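Local coordinates for protein beta-hexosaminidase Amuc_2018 (Akkermansia muciniphila, PDB 6JEB) that hydrolyses terminal non-reducing N-acetylhexosamine residues from N-glycans and chitobiose, as a zinc-containing family 20 glycoside hydrolase, at residues S348-L353 against C375-P380; K368-Q373 against Y415-A420. One frame throughout, in Å; residues are numbered along the deposited sequence. Where two conformers were deposited one is given.

Interaction 1: residues S348-L353 against C375-P380; sequences SEYCYL and CYDLDP. With ACM (acetamide), chain C.
OD2 of Asp-377 accepts a hydrogen from each of two waters, 2.6 Å from water 1 and 2.9 Å from water 2, and both waters lead to the hydroxyl of Tyr-350. Water 2 makes the sound bridge, lying 2.7 Å from Tyr-350 OH; the leg from water 1 to that oxygen is weak. Asp-377 was modelled in two conformers, and the bridge is doubtful for one of them. The setting is the (beta/alpha)8 barrel of the family 20 catalytic domain, in the link between strands 342-345 and 392-399: residues 348-353 belong to the loop after the former strand, and 375-380 run from the short helix that starts at 372 into the following turn. Below the hydroxyl the contact becomes greasy. Tyr-350 CG is anti to the carbonyl carbon (chi1 -62°), and the ring beyond it meets Leu-378, whose CD1 makes a CH-pi contact 4.1 Å from the ring centroid, 22° off the normal and displaced toward the rim at CG and CD1. CB of the same leucine meets Tyr-350 CD2 at 3.7 Å, so its CB and CD1 approach the base of the ring from the same side. Its other methyl, CD2, packs on Cys-351 SG, also at 3.7 Å, while the leucine as a whole reaches Val-395 of the neighbouring strand. The turn that presents it is fastened by Leu-378 N bonding to Cys-375 O. One residue past Cys-351 the loop enters the substrate pocket, where Tyr-352 OH donates a 2.7 Å hydrogen bond to the acetamide O, at the edge of the tyrosine ring and near its plane.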
ATOM      1  N   SER A 348       7.340  10.010   0.689  1.00 15.62           N
ATOM      2  CA  SER A 348       7.315  10.164  -0.759  1.00 16.19           C
ATOM      3  C   SER A 348       8.709  10.304  -1.354  1.00 17.47           C
ATOM      4  O   SER A 348       8.865  10.153  -2.568  1.00 18.53           O
ATOM      5  CB  SER A 348       6.435  11.350  -1.148  1.00 17.44           C
ATOM      6  OG  SER A 348       6.970  12.566  -0.656  1.00 19.67           O
ATOM      7  N   GLU A 349       9.722  10.581  -0.532  1.00 17.95           N
ATOM      8  CA  GLU A 349      11.101  10.634  -1.010  0.50 18.07           C
ATOM      9  C   GLU A 349      11.618   9.260  -1.419  1.00 16.77           C
ATOM     10  O   GLU A 349      12.562   9.174  -2.214  1.00 18.76           O
ATOM     11  CB  GLU A 349      12.000  11.239   0.078  0.50 19.98           C
ATOM     12  CG  GLU A 349      13.460  11.473  -0.313  0.50 22.54           C
ATOM     13  CD  GLU A 349      14.233  12.285   0.722  0.50 25.63           C
ATOM     14  OE1 GLU A 349      13.604  13.115   1.410  0.50 28.55           O
ATOM     15  OE2 GLU A 349      15.468  12.101   0.848  0.50 25.08           O
ATOM     16  N   TYR A 350      11.017   8.185  -0.898  1.00 15.59           N
ATOM     17  CA  TYR A 350      11.507   6.828  -1.109  1.00 15.90           C
ATOM     18  C   TYR A 350      10.434   5.874  -1.611  1.00 15.16           C
ATOM     19  O   TYR A 350      10.751   4.866  -2.259  1.00 16.85           O
ATOM     20  CB  TYR A 350      12.022   6.243   0.213  1.00 16.04           C
ATOM     21  CG  TYR A 350      13.180   6.983   0.822  1.00 17.23           C
ATOM     22  CD1 TYR A 350      12.969   8.028   1.711  1.00 18.65           C
ATOM     23  CD2 TYR A 350      14.491   6.632   0.518  1.00 16.91           C
ATOM     24  CE1 TYR A 350      14.024   8.712   2.276  1.00 20.65           C
ATOM     25  CE2 TYR A 350      15.561   7.309   1.085  1.00 20.66           C
ATOM     26  CZ  TYR A 350      15.319   8.347   1.961  1.00 22.13           C
ATOM     27  OH  TYR A 350      16.371   9.030   2.524  1.00 27.35           O
ATOM     28  N   CYS A 351       9.167   6.154  -1.288  1.00 15.33           N
ATOM     29  CA  CYS A 351       8.117   5.144  -1.354  1.00 14.43           C
ATOM     30  C   CYS A 351       7.031   5.444  -2.363  1.00 14.15           C
ATOM     31  O   CYS A 351       6.153   4.592  -2.567  1.00 13.27           O
ATOM     32  CB  CYS A 351       7.436   4.985   0.014  1.00 14.96           C
ATOM     33  SG  CYS A 351       8.548   4.526   1.346  1.00 16.98           S
ATOM     34  N   TYR A 352       7.042   6.624  -2.978  1.00 14.47           N
ATOM     35  CA  TYR A 352       6.008   7.005  -3.936  1.00 13.73           C
ATOM     36  C   TYR A 352       6.432   6.468  -5.297  1.00 13.27           C
ATOM     37  O   TYR A 352       7.230   7.087  -6.007  1.00 14.33           O
ATOM     38  CB  TYR A 352       5.786   8.517  -3.905  1.00 14.26           C
ATOM     39  CG  TYR A 352       4.704   8.909  -2.922  1.00 14.26           C
ATOM     40  CD1 TYR A 352       4.567   8.235  -1.705  1.00 14.29           C
ATOM     41  CD2 TYR A 352       3.812   9.943  -3.204  1.00 15.09           C
ATOM     42  CE1 TYR A 352       3.569   8.573  -0.801  1.00 14.77           C
ATOM     43  CE2 TYR A 352       2.812  10.292  -2.305  1.00 14.54           C
ATOM     44  CZ  TYR A 352       2.692   9.596  -1.109  1.00 14.04           C
ATOM     45  OH  TYR A 352       1.686   9.919  -0.229  1.00 15.05           O
ATOM     46  N   LEU A 353       5.900   5.300  -5.661  1.00 12.55           N
ATOM     47  CA  LEU A 353       6.369   4.611  -6.855  1.00 13.72           C
ATOM     48  C   LEU A 353       5.696   5.109  -8.127  1.00 13.98           C
ATOM     49  O   LEU A 353       6.006   4.601  -9.214  1.00 14.89           O
ATOM     50  CB  LEU A 353       6.241   3.093  -6.694  1.00 13.90           C
ATOM     51  CG  LEU A 353       6.963   2.560  -5.447  1.00 14.46           C
ATOM     52  CD1 LEU A 353       6.944   1.035  -5.401  1.00 16.77           C
ATOM     53  CD2 LEU A 353       8.409   3.100  -5.344  1.00 16.56           C
ATOM     54  N   CYS A 375      15.664   4.454  -3.489  1.00 16.66           N
ATOM     55  CA  CYS A 375      14.683   3.660  -2.770  0.80 16.88           C
ATOM     56  C   CYS A 375      15.358   2.740  -1.754  1.00 16.37           C
ATOM     57  O   CYS A 375      14.933   2.666  -0.592  1.00 17.10           O
ATOM     58  CB  CYS A 375      13.881   2.867  -3.796  0.80 17.95           C
ATOM     59  SG  CYS A 375      12.484   2.012  -3.144  0.80 16.82           S
ATOM     60  N   TYR A 376      16.410   2.030  -2.178  1.00 16.95           N
ATOM     61  CA  TYR A 376      17.103   1.105  -1.290  1.00 15.94           C
ATOM     62  C   TYR A 376      17.761   1.811  -0.106  1.00 16.42           C
ATOM     63  O   TYR A 376      18.024   1.169   0.921  1.00 16.96           O
ATOM     64  CB  TYR A 376      18.118   0.242  -2.064  1.00 14.77           C
ATOM     65  CG  TYR A 376      18.550  -0.917  -1.205  1.00 14.83           C
ATOM     66  CD1 TYR A 376      17.756  -2.050  -1.110  1.00 14.98           C
ATOM     67  CD2 TYR A 376      19.695  -0.845  -0.420  1.00 17.14           C
ATOM     68  CE1 TYR A 376      18.090  -3.089  -0.274  1.00 16.58           C
ATOM     69  CE2 TYR A 376      20.044  -1.882   0.418  1.00 15.72           C
ATOM     70  CZ  TYR A 376      19.239  -3.006   0.487  1.00 16.01           C
ATOM     71  OH  TYR A 376      19.576  -4.039   1.329  1.00 17.36           O
ATOM     72  N   ASP A 377      18.016   3.116  -0.211  1.00 16.93           N
ATOM     73  CA  ASP A 377      18.607   3.818   0.917  0.70 17.77           C
ATOM     74  C   ASP A 377      17.645   3.973   2.092  1.00 17.27           C
ATOM     75  O   ASP A 377      18.075   4.428   3.155  1.00 19.94           O
ATOM     76  CB  ASP A 377      19.143   5.179   0.468  0.70 21.15           C
ATOM     77  CG  ASP A 377      20.199   5.728   1.408  0.70 27.00           C
ATOM     78  OD1 ASP A 377      21.162   4.994   1.724  0.70 27.77           O
ATOM     79  OD2 ASP A 377      20.069   6.893   1.833  0.70 30.28           O
ATOM     80  N   LEU A 378      16.379   3.590   1.938  1.00 16.43           N
ATOM     81  CA  LEU A 378      15.394   3.779   3.000  1.00 16.19           C
ATOM     82  C   LEU A 378      15.668   2.860   4.187  1.00 17.01           C
ATOM     83  O   LEU A 378      15.699   1.633   4.043  1.00 16.71           O
ATOM     84  CB  LEU A 378      13.992   3.510   2.468  1.00 16.53           C
ATOM     85  CG  LEU A 378      12.891   3.576   3.531  1.00 16.88           C
ATOM     86  CD1 LEU A 378      12.767   4.994   4.092  1.00 18.29           C
ATOM     87  CD2 LEU A 378      11.569   3.100   2.945  1.00 19.36           C
ATOM     88  N   ASP A 379      15.857   3.465   5.358  1.00 17.38           N
ATOM     89  CA  ASP A 379      15.701   2.802   6.648  1.00 17.53           C
ATOM     90  C   ASP A 379      14.427   3.387   7.236  1.00 17.29           C
ATOM     91  O   ASP A 379      14.389   4.597   7.514  1.00 18.56           O
ATOM     92  CB  ASP A 379      16.899   3.128   7.546  1.00 18.90           C
ATOM     93  CG  ASP A 379      16.710   2.678   8.998  1.00 19.46           C
ATOM     94  OD1 ASP A 379      15.743   1.946   9.303  1.00 17.15           O
ATOM     95  OD2 ASP A 379      17.545   3.070   9.849  1.00 21.09           O
ATOM     96  N   PRO A 380      13.351   2.603   7.404  1.00 16.28           N
ATOM     97  CA  PRO A 380      12.090   3.188   7.898  1.00 17.05           C
ATOM     98  C   PRO A 380      12.231   3.932   9.207  1.00 18.42           C
ATOM     99  O   PRO A 380      11.455   4.864   9.465  1.00 19.13           O
ATOM    100  CB  PRO A 380      11.171   1.965   8.031  1.00 16.12           C
ATOM    101  CG  PRO A 380      11.691   1.013   7.002  1.00 16.17           C
ATOM    102  CD  PRO A 380      13.192   1.175   7.069  1.00 15.59           C
TER
HETATM  103  C1  ACM C 502      -1.184  11.606  -0.725  1.00 15.50           C
HETATM  104  O   ACM C 502      -0.152  11.543  -1.314  1.00 17.41           O
HETATM  105  N   ACM C 502      -2.200  12.476  -1.227  1.00 12.42           N
HETATM  106  C2  ACM C 502      -1.481  10.818   0.539  1.00 14.59           C
HETATM  107  O   HOH W   1      19.050   8.881   0.490  1.00 39.52           O
HETATM  108  O   HOH W   2      18.113   7.441   3.866  1.00 40.32           O

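Interaction 2: residues K368-Q373 against Y415-A420; sequences KTTTLQ and YPRACA
Arg-417 reaches across to the backbone of Thr-370, its NH1 donating to Thr-370 O over 2.9 Å. The carbonyl oxygen takes this hydrogen on a lone pair, in its own plane, but the bond is bent: the angle at the hydrogen is 137° and the oxygen sits 28° out of the guanidinium plane. A kink at chi3 (-60°) turns NE off the line of the otherwise extended chain, and Arg-417 CD passes 3.3 Å from Thr-370 O. At the other nitrogen, NH2 donates to the carbonyls of Arg-413 and Phe-355, so main-chain oxygens from three places hold this buried guanidinium, and their partial charges would be expected to stabilise its cationic form.

The close apolar packing centres on one methyl. Leu-372 CD1 comes within 3.7 Å of Pro-416 O and 3.8 Å of Arg-417 CA, and it also touches Ala-420 CB at 4.0 Å. It thus lies against the first turn of helix 417-426, which comes after helix 407-414, beyond the last strand of the TIM barrel, and is entered through a cis peptide before Pro-416; Cys-419 N bonds back to Pro-416 O in that turn. CD2 of the leucine is the more loosely placed branch, 4.1 Å from Pro-416 CG, where the two side chains cross at about a right angle. Leu-441 of helix 434-452 packs on both residues.

Toward solvent the contact thins out. The CB of Thr-371 points away from 415-420, and as N-cap of helix 372-376 the residue uses OG1 to accept from Lys-374 N. Lys-368, itself partly exposed, donates through NZ to Thr-370 OG1 at 2.9 Å, and NZ also bonds the backbone O of Glu-349.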
ATOM      1  N   LYS A 368       9.775  14.428  -8.917  1.00 22.92           N
ATOM      2  CA  LYS A 368      11.191  14.118  -8.811  1.00 22.91           C
ATOM      3  C   LYS A 368      11.434  12.665  -9.210  1.00 20.51           C
ATOM      4  O   LYS A 368      10.522  11.835  -9.237  1.00 21.19           O
ATOM      5  CB  LYS A 368      11.691  14.334  -7.380  1.00 27.03           C
ATOM      6  CG  LYS A 368      11.435  13.165  -6.431  1.00 32.27           C
ATOM      7  CD  LYS A 368      12.213  13.334  -5.130  1.00 34.24           C
ATOM      8  CE  LYS A 368      12.055  12.135  -4.191  1.00 31.67           C
ATOM      9  NZ  LYS A 368      13.011  11.004  -4.456  1.00 23.63           N
ATOM     10  N   THR A 369      12.685  12.361  -9.530  1.00 21.02           N
ATOM     11  CA  THR A 369      13.083  10.992  -9.816  1.00 19.06           C
ATOM     12  C   THR A 369      13.411  10.283  -8.508  1.00 18.71           C
ATOM     13  O   THR A 369      14.099  10.845  -7.649  1.00 20.95           O
ATOM     14  CB  THR A 369      14.296  10.988 -10.749  1.00 20.30           C
ATOM     15  OG1 THR A 369      13.942  11.633 -11.975  1.00 24.16           O
ATOM     16  CG2 THR A 369      14.758   9.560 -11.048  1.00 22.17           C
ATOM     17  N   THR A 370      12.894   9.064  -8.345  1.00 16.54           N
ATOM     18  CA  THR A 370      13.286   8.182  -7.250  1.00 15.91           C
ATOM     19  C   THR A 370      13.899   6.937  -7.878  1.00 16.50           C
ATOM     20  O   THR A 370      13.178   6.052  -8.352  1.00 16.32           O
ATOM     21  CB  THR A 370      12.100   7.822  -6.364  1.00 16.47           C
ATOM     22  OG1 THR A 370      11.504   9.024  -5.847  1.00 18.35           O
ATOM     23  CG2 THR A 370      12.565   6.927  -5.204  1.00 17.09           C
ATOM     24  N   THR A 371      15.228   6.872  -7.898  1.00 17.42           N
ATOM     25  CA  THR A 371      15.890   5.727  -8.497  1.00 17.52           C
ATOM     26  C   THR A 371      15.790   4.519  -7.571  1.00 16.86           C
ATOM     27  O   THR A 371      15.453   4.628  -6.384  1.00 17.61           O
ATOM     28  CB  THR A 371      17.369   6.023  -8.744  1.00 18.50           C
ATOM     29  OG1 THR A 371      18.021   6.245  -7.487  1.00 19.03           O
ATOM     30  CG2 THR A 371      17.542   7.241  -9.655  1.00 19.11           C
ATOM     31  N   LEU A 372      16.090   3.350  -8.140  1.00 17.10           N
ATOM     32  CA  LEU A 372      16.160   2.131  -7.343  1.00 16.99           C
ATOM     33  C   LEU A 372      17.168   2.274  -6.210  1.00 15.61           C
ATOM     34  O   LEU A 372      16.907   1.849  -5.078  1.00 16.29           O
ATOM     35  CB  LEU A 372      16.534   0.956  -8.247  1.00 16.80           C
ATOM     36  CG  LEU A 372      16.680  -0.387  -7.548  1.00 15.77           C
ATOM     37  CD1 LEU A 372      15.335  -0.814  -6.946  1.00 17.21           C
ATOM     38  CD2 LEU A 372      17.199  -1.401  -8.543  1.00 17.65           C
ATOM     39  N   GLN A 373      18.319   2.893  -6.488  1.00 17.50           N
ATOM     40  CA  GLN A 373      19.329   3.076  -5.450  1.00 18.44           C
ATOM     41  C   GLN A 373      18.830   3.995  -4.341  1.00 17.75           C
ATOM     42  O   GLN A 373      19.077   3.736  -3.156  1.00 18.90           O
ATOM     43  CB  GLN A 373      20.622   3.616  -6.062  1.00 20.88           C
ATOM     44  CG  GLN A 373      21.778   3.639  -5.086  1.00 25.30           C
ATOM     45  CD  GLN A 373      23.115   3.880  -5.766  1.00 30.89           C
ATOM     46  OE1 GLN A 373      23.197   3.973  -6.992  1.00 33.89           O
ATOM     47  NE2 GLN A 373      24.170   3.970  -4.971  1.00 33.86           N
ATOM     48  N   TYR A 415       7.855  -2.050 -10.020  1.00 13.23           N
ATOM     49  CA  TYR A 415       9.032  -2.909  -9.963  1.00 13.71           C
ATOM     50  C   TYR A 415      10.158  -2.337 -10.813  1.00 13.32           C
ATOM     51  O   TYR A 415       9.903  -1.735 -11.863  1.00 14.97           O
ATOM     52  CB  TYR A 415       8.698  -4.334 -10.442  1.00 14.09           C
ATOM     53  CG  TYR A 415       7.829  -5.047  -9.433  1.00 13.24           C
ATOM     54  CD1 TYR A 415       8.399  -5.752  -8.378  1.00 14.21           C
ATOM     55  CD2 TYR A 415       6.442  -4.943  -9.487  1.00 13.06           C
ATOM     56  CE1 TYR A 415       7.618  -6.355  -7.421  1.00 14.58           C
ATOM     57  CE2 TYR A 415       5.641  -5.552  -8.532  1.00 13.28           C
ATOM     58  CZ  TYR A 415       6.239  -6.249  -7.497  1.00 13.12           C
ATOM     59  OH  TYR A 415       5.470  -6.850  -6.538  1.00 14.49           O
ATOM     60  N   PRO A 416      11.427  -2.515 -10.403  1.00 14.10           N
ATOM     61  CA  PRO A 416      11.891  -3.280  -9.237  1.00 14.47           C
ATOM     62  C   PRO A 416      11.932  -2.516  -7.911  1.00 13.90           C
ATOM     63  O   PRO A 416      12.412  -3.086  -6.937  1.00 13.82           O
ATOM     64  CB  PRO A 416      13.324  -3.653  -9.629  1.00 14.02           C
ATOM     65  CG  PRO A 416      13.770  -2.486 -10.439  1.00 14.82           C
ATOM     66  CD  PRO A 416      12.553  -2.125 -11.271  1.00 14.50           C
ATOM     67  N   ARG A 417      11.464  -1.265  -7.849  1.00 13.26           N
ATOM     68  CA  ARG A 417      11.546  -0.550  -6.575  1.00 12.95           C
ATOM     69  C   ARG A 417      10.787  -1.257  -5.459  1.00 13.13           C
ATOM     70  O   ARG A 417      11.225  -1.222  -4.305  1.00 14.19           O
ATOM     71  CB  ARG A 417      11.142   0.915  -6.723  1.00 13.92           C
ATOM     72  CG  ARG A 417      12.222   1.733  -7.437  1.00 14.70           C
ATOM     73  CD  ARG A 417      11.760   3.149  -7.748  1.00 14.83           C
ATOM     74  NE  ARG A 417      10.588   3.138  -8.619  1.00 14.34           N
ATOM     75  CZ  ARG A 417       9.955   4.230  -9.036  1.00 13.72           C
ATOM     76  NH1 ARG A 417      10.400   5.435  -8.694  1.00 13.85           N
ATOM     77  NH2 ARG A 417       8.887   4.116  -9.816  1.00 13.76           N
ATOM     78  N   ALA A 418       9.680  -1.939  -5.778  1.00 12.60           N
ATOM     79  CA  ALA A 418       8.971  -2.693  -4.745  1.00 12.60           C
ATOM     80  C   ALA A 418       9.857  -3.764  -4.114  1.00 13.13           C
ATOM     81  O   ALA A 418       9.666  -4.102  -2.943  1.00 14.07           O
ATOM     82  CB  ALA A 418       7.690  -3.321  -5.304  1.00 13.43           C
ATOM     83  N   CYS A 419      10.822  -4.308  -4.869  1.00 13.36           N
ATOM     84  CA  CYS A 419      11.774  -5.262  -4.298  1.00 13.36           C
ATOM     85  C   CYS A 419      12.622  -4.605  -3.217  1.00 13.55           C
ATOM     86  O   CYS A 419      12.917  -5.222  -2.184  1.00 13.64           O
ATOM     87  CB  CYS A 419      12.694  -5.815  -5.391  1.00 14.68           C
ATOM     88  SG  CYS A 419      11.833  -6.509  -6.818  1.00 15.84           S
ATOM     89  N   ALA A 420      13.035  -3.357  -3.452  1.00 13.27           N
ATOM     90  CA  ALA A 420      13.817  -2.627  -2.459  1.00 13.04           C
ATOM     91  C   ALA A 420      12.969  -2.293  -1.241  1.00 13.64           C
ATOM     92  O   ALA A 420      13.432  -2.424  -0.100  1.00 14.23           O
ATOM     93  CB  ALA A 420      14.406  -1.358  -3.081  1.00 14.05           C
TER

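Interactions 1 and 2 share the short helix 372-376: its start packs on helix 417-426 in interaction 2, and the chain beyond it forms the turn that meets the Tyr-350 loop in interaction 1. Their centres are 8 Å apart, and Lys-368 NZ joins them directly through a probable hydrogen bond of 2.9 Å to Glu-349 O. A second junction is Arg-417, whose side chain lies about 4 Å from that of the substrate-binding Leu-353. The loop 348-353 carries Tyr-352 to the acetamide, which Asp-257 also binds, whereas the side chain of Thr-370 is about 13 Å from this ligand, so interaction 2 lies further from it than the Tyr-352 loop.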